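Local coordinates for nitroreductase family protein (Lactobacillus plantarum, PDB 4QLX) that probably reduces an enone fatty acid, 10-oxo-11-octadecenoate, to 10-oxooctadecanoate with NADH and bound FMN, in a pathway that saturates polyunsaturated fatty acids, at residues Phe92-His100 with Leu140-Val151. Residues are numbered along the deposited sequence; the frame is centred on the assembly and turned at random.
Sequences FIAGDTQSH and LKFDATIDCSVV
Cys148 presses its sulfur against strand 92-96, where SG lies 3.4 Å from Gly95 CA and 3.6 Å from Ile93 CG2. With SG turned anti to its own carbonyl carbon (chi1 -74°), the thiol faces the strand backbone, and Ile93 CG2 rests on both SG and CB of the cysteine. The axes approach to 7.1 Å at 140°, and the lack of a side chain at Gly95 permits this: Ala144 CB sits 3.8 Å from Gly95 CA, where a beta-carbon on the strand would collide with it. Past the strand end, Leu140 CD2 lies over one face of the His100 ring, 4.2 Å from the centroid and 28° off the normal, a CH-pi contact, while Leu140 CD1 meets His100 CE1 and reaches Thr97 O at 3.7 Å. An alanine in place of Leu140 would probably leave that imidazole face without its aliphatic cover and open a gap beside Thr97. Thr97 OG1 is hydrogen-bonded to Arg187 O. Elsewhere on the helix, Thr145, Ile146 and Ser149 pack against the second subunit, and Ile146 touches FMN. Cys148 SG stands 3.3 Å from Ala94 O, yet sheet and dimer-interface helix are joined mainly by van der Waals and CH-pi contact.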
ATOM      1  N   PHE A  92      13.503   6.867  -2.143  1.00 16.68           N
ATOM      2  CA  PHE A  92      12.487   7.845  -2.487  1.00 21.20           C
ATOM      3  C   PHE A  92      11.681   7.386  -3.691  1.00 21.51           C
ATOM      4  O   PHE A  92      12.246   6.909  -4.682  1.00 20.41           O
ATOM      5  CB  PHE A  92      13.075   9.231  -2.767  1.00 21.52           C
ATOM      6  CG  PHE A  92      12.022  10.293  -2.797  1.00 23.88           C
ATOM      7  CD1 PHE A  92      11.643  10.941  -1.627  1.00 20.33           C
ATOM      8  CD2 PHE A  92      11.341  10.576  -3.973  1.00 20.66           C
ATOM      9  CE1 PHE A  92      10.637  11.884  -1.638  1.00 21.41           C
ATOM     10  CE2 PHE A  92      10.331  11.518  -3.994  1.00 20.58           C
ATOM     11  CZ  PHE A  92       9.973  12.174  -2.836  1.00 20.76           C
ATOM     12  N   ILE A  93      10.365   7.555  -3.607  1.00 17.71           N
ATOM     13  CA  ILE A  93       9.480   7.103  -4.664  1.00 20.57           C
ATOM     14  C   ILE A  93       8.856   8.293  -5.384  1.00 20.39           C
ATOM     15  O   ILE A  93       8.257   9.175  -4.772  1.00 18.65           O
ATOM     16  CB  ILE A  93       8.374   6.157  -4.117  1.00 16.64           C
ATOM     17  CG1 ILE A  93       9.002   5.107  -3.193  1.00 17.30           C
ATOM     18  CG2 ILE A  93       7.641   5.463  -5.284  1.00 16.72           C
ATOM     19  CD1 ILE A  93       7.986   4.228  -2.447  1.00 17.69           C
ATOM     20  N   ALA A  94       9.036   8.324  -6.697  1.00 17.41           N
ATOM     21  CA  ALA A  94       8.446   9.370  -7.513  1.00 20.90           C
ATOM     22  C   ALA A  94       7.500   8.716  -8.516  1.00 17.72           C
ATOM     23  O   ALA A  94       7.701   7.572  -8.903  1.00 19.77           O
ATOM     24  CB  ALA A  94       9.520  10.179  -8.218  1.00 20.88           C
ATOM     25  N   GLY A  95       6.464   9.440  -8.920  1.00 19.82           N
ATOM     26  CA  GLY A  95       5.478   8.906  -9.838  1.00 18.65           C
ATOM     27  C   GLY A  95       5.865   9.207 -11.269  1.00 19.24           C
ATOM     28  O   GLY A  95       6.367  10.288 -11.566  1.00 21.12           O
ATOM     29  N   ASP A  96       5.643   8.240 -12.147  1.00 20.34           N
ATOM     30  CA  ASP A  96       5.978   8.372 -13.566  1.00 21.55           C
ATOM     31  C   ASP A  96       4.728   8.726 -14.368  1.00 22.91           C
ATOM     32  O   ASP A  96       3.903   7.866 -14.661  1.00 23.67           O
ATOM     33  CB  ASP A  96       6.606   7.073 -14.082  1.00 23.07           C
ATOM     34  CG  ASP A  96       7.028   7.150 -15.549  1.00 27.71           C
ATOM     35  OD1 ASP A  96       6.911   8.229 -16.174  1.00 26.85           O
ATOM     36  OD2 ASP A  96       7.499   6.120 -16.073  1.00 30.50           O
ATOM     37  N   THR A  97       4.600   9.998 -14.737  1.00 24.33           N
ATOM     38  CA  THR A  97       3.400  10.471 -15.416  1.00 22.35           C
ATOM     39  C   THR A  97       3.480  10.274 -16.931  1.00 23.63           C
ATOM     40  O   THR A  97       2.675  10.821 -17.678  1.00 27.35           O
ATOM     41  CB  THR A  97       3.131  11.953 -15.109  1.00 25.89           C
ATOM     42  OG1 THR A  97       4.132  12.767 -15.736  1.00 24.47           O
ATOM     43  CG2 THR A  97       3.142  12.191 -13.604  1.00 23.35           C
ATOM     44  N   GLN A  98       4.461   9.503 -17.378  1.00 25.11           N
ATOM     45  CA  GLN A  98       4.552   9.141 -18.785  1.00 28.20           C
ATOM     46  C   GLN A  98       4.557   7.629 -18.933  1.00 26.37           C
ATOM     47  O   GLN A  98       4.891   7.105 -19.997  1.00 24.42           O
ATOM     48  CB  GLN A  98       5.804   9.746 -19.424  1.00 24.54           C
ATOM     49  CG  GLN A  98       5.759  11.269 -19.541  1.00 25.93           C
ATOM     50  CD  GLN A  98       7.068  11.853 -20.040  1.00 25.15           C
ATOM     51  OE1 GLN A  98       7.973  11.122 -20.437  1.00 25.61           O
ATOM     52  NE2 GLN A  98       7.179  13.174 -20.002  1.00 29.48           N
ATOM     53  N   SER A  99       4.165   6.929 -17.871  1.00 19.92           N
ATOM     54  CA  SER A  99       4.200   5.465 -17.876  1.00 21.13           C
ATOM     55  C   SER A  99       3.251   4.857 -18.915  1.00 21.03           C
ATOM     56  O   SER A  99       3.467   3.729 -19.380  1.00 20.11           O
ATOM     57  CB  SER A  99       3.873   4.919 -16.480  1.00 21.65           C
ATOM     58  OG  SER A  99       2.500   5.079 -16.179  1.00 23.70           O
ATOM     59  N   HIS A 100       2.212   5.604 -19.284  1.00 19.85           N
ATOM     60  CA  HIS A 100       1.211   5.108 -20.235  1.00 24.65           C
ATOM     61  C   HIS A 100       1.682   5.210 -21.683  1.00 23.37           C
ATOM     62  O   HIS A 100       0.976   4.789 -22.597  1.00 24.49           O
ATOM     63  CB  HIS A 100      -0.106   5.874 -20.078  1.00 21.31           C
ATOM     64  CG  HIS A 100       0.038   7.348 -20.275  1.00 22.70           C
ATOM     65  ND1 HIS A 100       0.713   8.154 -19.382  1.00 26.50           N
ATOM     66  CD2 HIS A 100      -0.393   8.164 -21.265  1.00 26.93           C
ATOM     67  CE1 HIS A 100       0.680   9.404 -19.806  1.00 28.01           C
ATOM     68  NE2 HIS A 100       0.010   9.438 -20.946  1.00 26.55           N
ATOM     69  N   LEU A 140      -3.106  12.283 -14.206  1.00 22.71           N
ATOM     70  CA  LEU A 140      -1.949  11.415 -14.359  1.00 24.41           C
ATOM     71  C   LEU A 140      -1.126  11.404 -13.077  1.00 21.99           C
ATOM     72  O   LEU A 140      -0.535  10.396 -12.732  1.00 22.55           O
ATOM     73  CB  LEU A 140      -1.075  11.863 -15.538  1.00 28.48           C
ATOM     74  CG  LEU A 140      -1.672  11.739 -16.942  1.00 27.68           C
ATOM     75  CD1 LEU A 140      -0.716  12.320 -17.975  1.00 31.33           C
ATOM     76  CD2 LEU A 140      -1.974  10.291 -17.253  1.00 25.13           C
ATOM     77  N   LYS A 141      -1.071  12.539 -12.389  1.00 20.45           N
ATOM     78  CA  LYS A 141      -0.319  12.639 -11.139  1.00 21.37           C
ATOM     79  C   LYS A 141      -1.022  11.823 -10.048  1.00 21.37           C
ATOM     80  O   LYS A 141      -0.390  11.114  -9.274  1.00 20.47           O
ATOM     81  CB  LYS A 141      -0.170  14.110 -10.725  1.00 21.91           C
ATOM     82  CG  LYS A 141       0.260  14.292  -9.287  1.00 34.87           C
ATOM     83  CD  LYS A 141       0.294  15.755  -8.864  1.00 36.73           C
ATOM     84  CE  LYS A 141       0.431  15.870  -7.347  1.00 42.62           C
ATOM     85  NZ  LYS A 141       0.665  17.275  -6.891  1.00 48.06           N
ATOM     86  N   PHE A 142      -2.347  11.923 -10.024  1.00 24.44           N
ATOM     87  CA  PHE A 142      -3.201  11.150  -9.126  1.00 23.34           C
ATOM     88  C   PHE A 142      -3.019   9.648  -9.344  1.00 23.13           C
ATOM     89  O   PHE A 142      -2.813   8.884  -8.390  1.00 21.08           O
ATOM     90  CB  PHE A 142      -4.663  11.573  -9.348  1.00 30.84           C
ATOM     91  CG  PHE A 142      -5.682  10.666  -8.709  1.00 32.60           C
ATOM     92  CD1 PHE A 142      -5.999  10.801  -7.363  1.00 30.29           C
ATOM     93  CD2 PHE A 142      -6.352   9.711  -9.460  1.00 29.33           C
ATOM     94  CE1 PHE A 142      -6.949   9.978  -6.772  1.00 31.38           C
ATOM     95  CE2 PHE A 142      -7.300   8.885  -8.876  1.00 34.53           C
ATOM     96  CZ  PHE A 142      -7.600   9.024  -7.526  1.00 26.69           C
ATOM     97  N   ASP A 143      -3.086   9.235 -10.608  1.00 23.24           N
ATOM     98  CA  ASP A 143      -2.866   7.845 -10.997  1.00 24.81           C
ATOM     99  C   ASP A 143      -1.479   7.363 -10.552  1.00 22.08           C
ATOM    100  O   ASP A 143      -1.330   6.297  -9.946  1.00 19.38           O
ATOM    101  CB  ASP A 143      -3.024   7.702 -12.518  1.00 23.13           C
ATOM    102  CG  ASP A 143      -2.720   6.299 -13.027  1.00 28.70           C
ATOM    103  OD1 ASP A 143      -1.533   5.983 -13.303  1.00 26.67           O
ATOM    104  OD2 ASP A 143      -3.687   5.516 -13.194  1.00 30.92           O
ATOM    105  N   ALA A 144      -0.456   8.147 -10.858  1.00 19.71           N
ATOM    106  CA  ALA A 144       0.890   7.726 -10.522  1.00 16.37           C
ATOM    107  C   ALA A 144       1.062   7.711  -8.997  1.00 20.15           C
ATOM    108  O   ALA A 144       1.756   6.849  -8.460  1.00 18.53           O
ATOM    109  CB  ALA A 144       1.918   8.638 -11.186  1.00 21.14           C
ATOM    110  N   THR A 145       0.411   8.643  -8.301  1.00 17.06           N
ATOM    111  CA  THR A 145       0.526   8.711  -6.831  1.00 19.88           C
ATOM    112  C   THR A 145      -0.034   7.445  -6.169  1.00 18.50           C
ATOM    113  O   THR A 145       0.559   6.902  -5.229  1.00 18.60           O
ATOM    114  CB  THR A 145      -0.184   9.975  -6.254  1.00 19.87           C
ATOM    115  OG1 THR A 145       0.490  11.164  -6.698  1.00 18.74           O
ATOM    116  CG2 THR A 145      -0.208   9.952  -4.730  1.00 19.70           C
ATOM    117  N   ILE A 146      -1.154   6.947  -6.673  1.00 16.72           N
ATOM    118  CA  ILE A 146      -1.703   5.705  -6.139  1.00 18.43           C
ATOM    119  C   ILE A 146      -0.740   4.520  -6.299  1.00 17.22           C
ATOM    120  O   ILE A 146      -0.493   3.809  -5.338  1.00 16.40           O
ATOM    121  CB  ILE A 146      -3.041   5.345  -6.802  1.00 16.62           C
ATOM    122  CG1 ILE A 146      -4.078   6.434  -6.538  1.00 22.49           C
ATOM    123  CG2 ILE A 146      -3.545   4.012  -6.267  1.00 18.25           C
ATOM    124  CD1 ILE A 146      -5.415   6.196  -7.258  1.00 18.91           C
ATOM    125  N   ASP A 147      -0.199   4.315  -7.505  1.00 16.45           N
ATOM    126  CA  ASP A 147       0.793   3.251  -7.733  1.00 17.59           C
ATOM    127  C   ASP A 147       1.993   3.364  -6.758  1.00 14.23           C
ATOM    128  O   ASP A 147       2.475   2.373  -6.212  1.00 11.44           O
ATOM    129  CB  ASP A 147       1.329   3.291  -9.165  1.00 16.32           C
ATOM    130  CG  ASP A 147       0.292   2.901 -10.224  1.00 19.16           C
ATOM    131  OD1 ASP A 147      -0.855   2.520  -9.887  1.00 17.58           O
ATOM    132  OD2 ASP A 147       0.652   2.987 -11.420  1.00 21.00           O
ATOM    133  N   CYS A 148       2.477   4.583  -6.566  1.00 16.95           N
ATOM    134  CA  CYS A 148       3.647   4.808  -5.717  1.00 15.96           C
ATOM    135  C   CYS A 148       3.351   4.518  -4.257  1.00 16.77           C
ATOM    136  O   CYS A 148       4.235   4.143  -3.491  1.00 16.14           O
ATOM    137  CB  CYS A 148       4.137   6.240  -5.858  1.00 17.88           C
ATOM    138  SG  CYS A 148       4.974   6.549  -7.410  1.00 18.75           S
ATOM    139  N   SER A 149       2.099   4.719  -3.874  1.00 17.69           N
ATOM    140  CA  SER A 149       1.693   4.500  -2.491  1.00 18.56           C
ATOM    141  C   SER A 149       1.535   3.010  -2.211  1.00 15.86           C
ATOM    142  O   SER A 149       1.888   2.546  -1.134  1.00 15.19           O
ATOM    143  CB  SER A 149       0.387   5.256  -2.191  1.00 17.37           C
ATOM    144  OG  SER A 149       0.526   6.642  -2.488  1.00 20.12           O
ATOM    145  N   VAL A 150       1.010   2.242  -3.168  1.00 15.32           N
ATOM    146  CA  VAL A 150       0.849   0.818  -2.879  1.00 13.64           C
ATOM    147  C   VAL A 150       2.194   0.101  -2.911  1.00 15.21           C
ATOM    148  O   VAL A 150       2.392  -0.858  -2.156  1.00 12.28           O
ATOM    149  CB  VAL A 150      -0.148   0.098  -3.834  1.00 13.16           C
ATOM    150  CG1 VAL A 150      -1.541   0.735  -3.738  1.00 12.22           C
ATOM    151  CG2 VAL A 150       0.358   0.075  -5.289  1.00 15.50           C
ATOM    152  N   VAL A 151       3.121   0.539  -3.766  1.00 14.91           N
ATOM    153  CA  VAL A 151       4.436  -0.095  -3.764  1.00 13.61           C
ATOM    154  C   VAL A 151       5.203   0.356  -2.509  1.00 14.37           C
ATOM    155  O   VAL A 151       5.972  -0.417  -1.933  1.00 14.28           O
ATOM    156  CB  VAL A 151       5.249   0.196  -5.077  1.00 16.97           C
ATOM    157  CG1 VAL A 151       5.848   1.597  -5.073  1.00 13.09           C
ATOM    158  CG2 VAL A 151       6.368  -0.825  -5.248  1.00 17.14           C
TER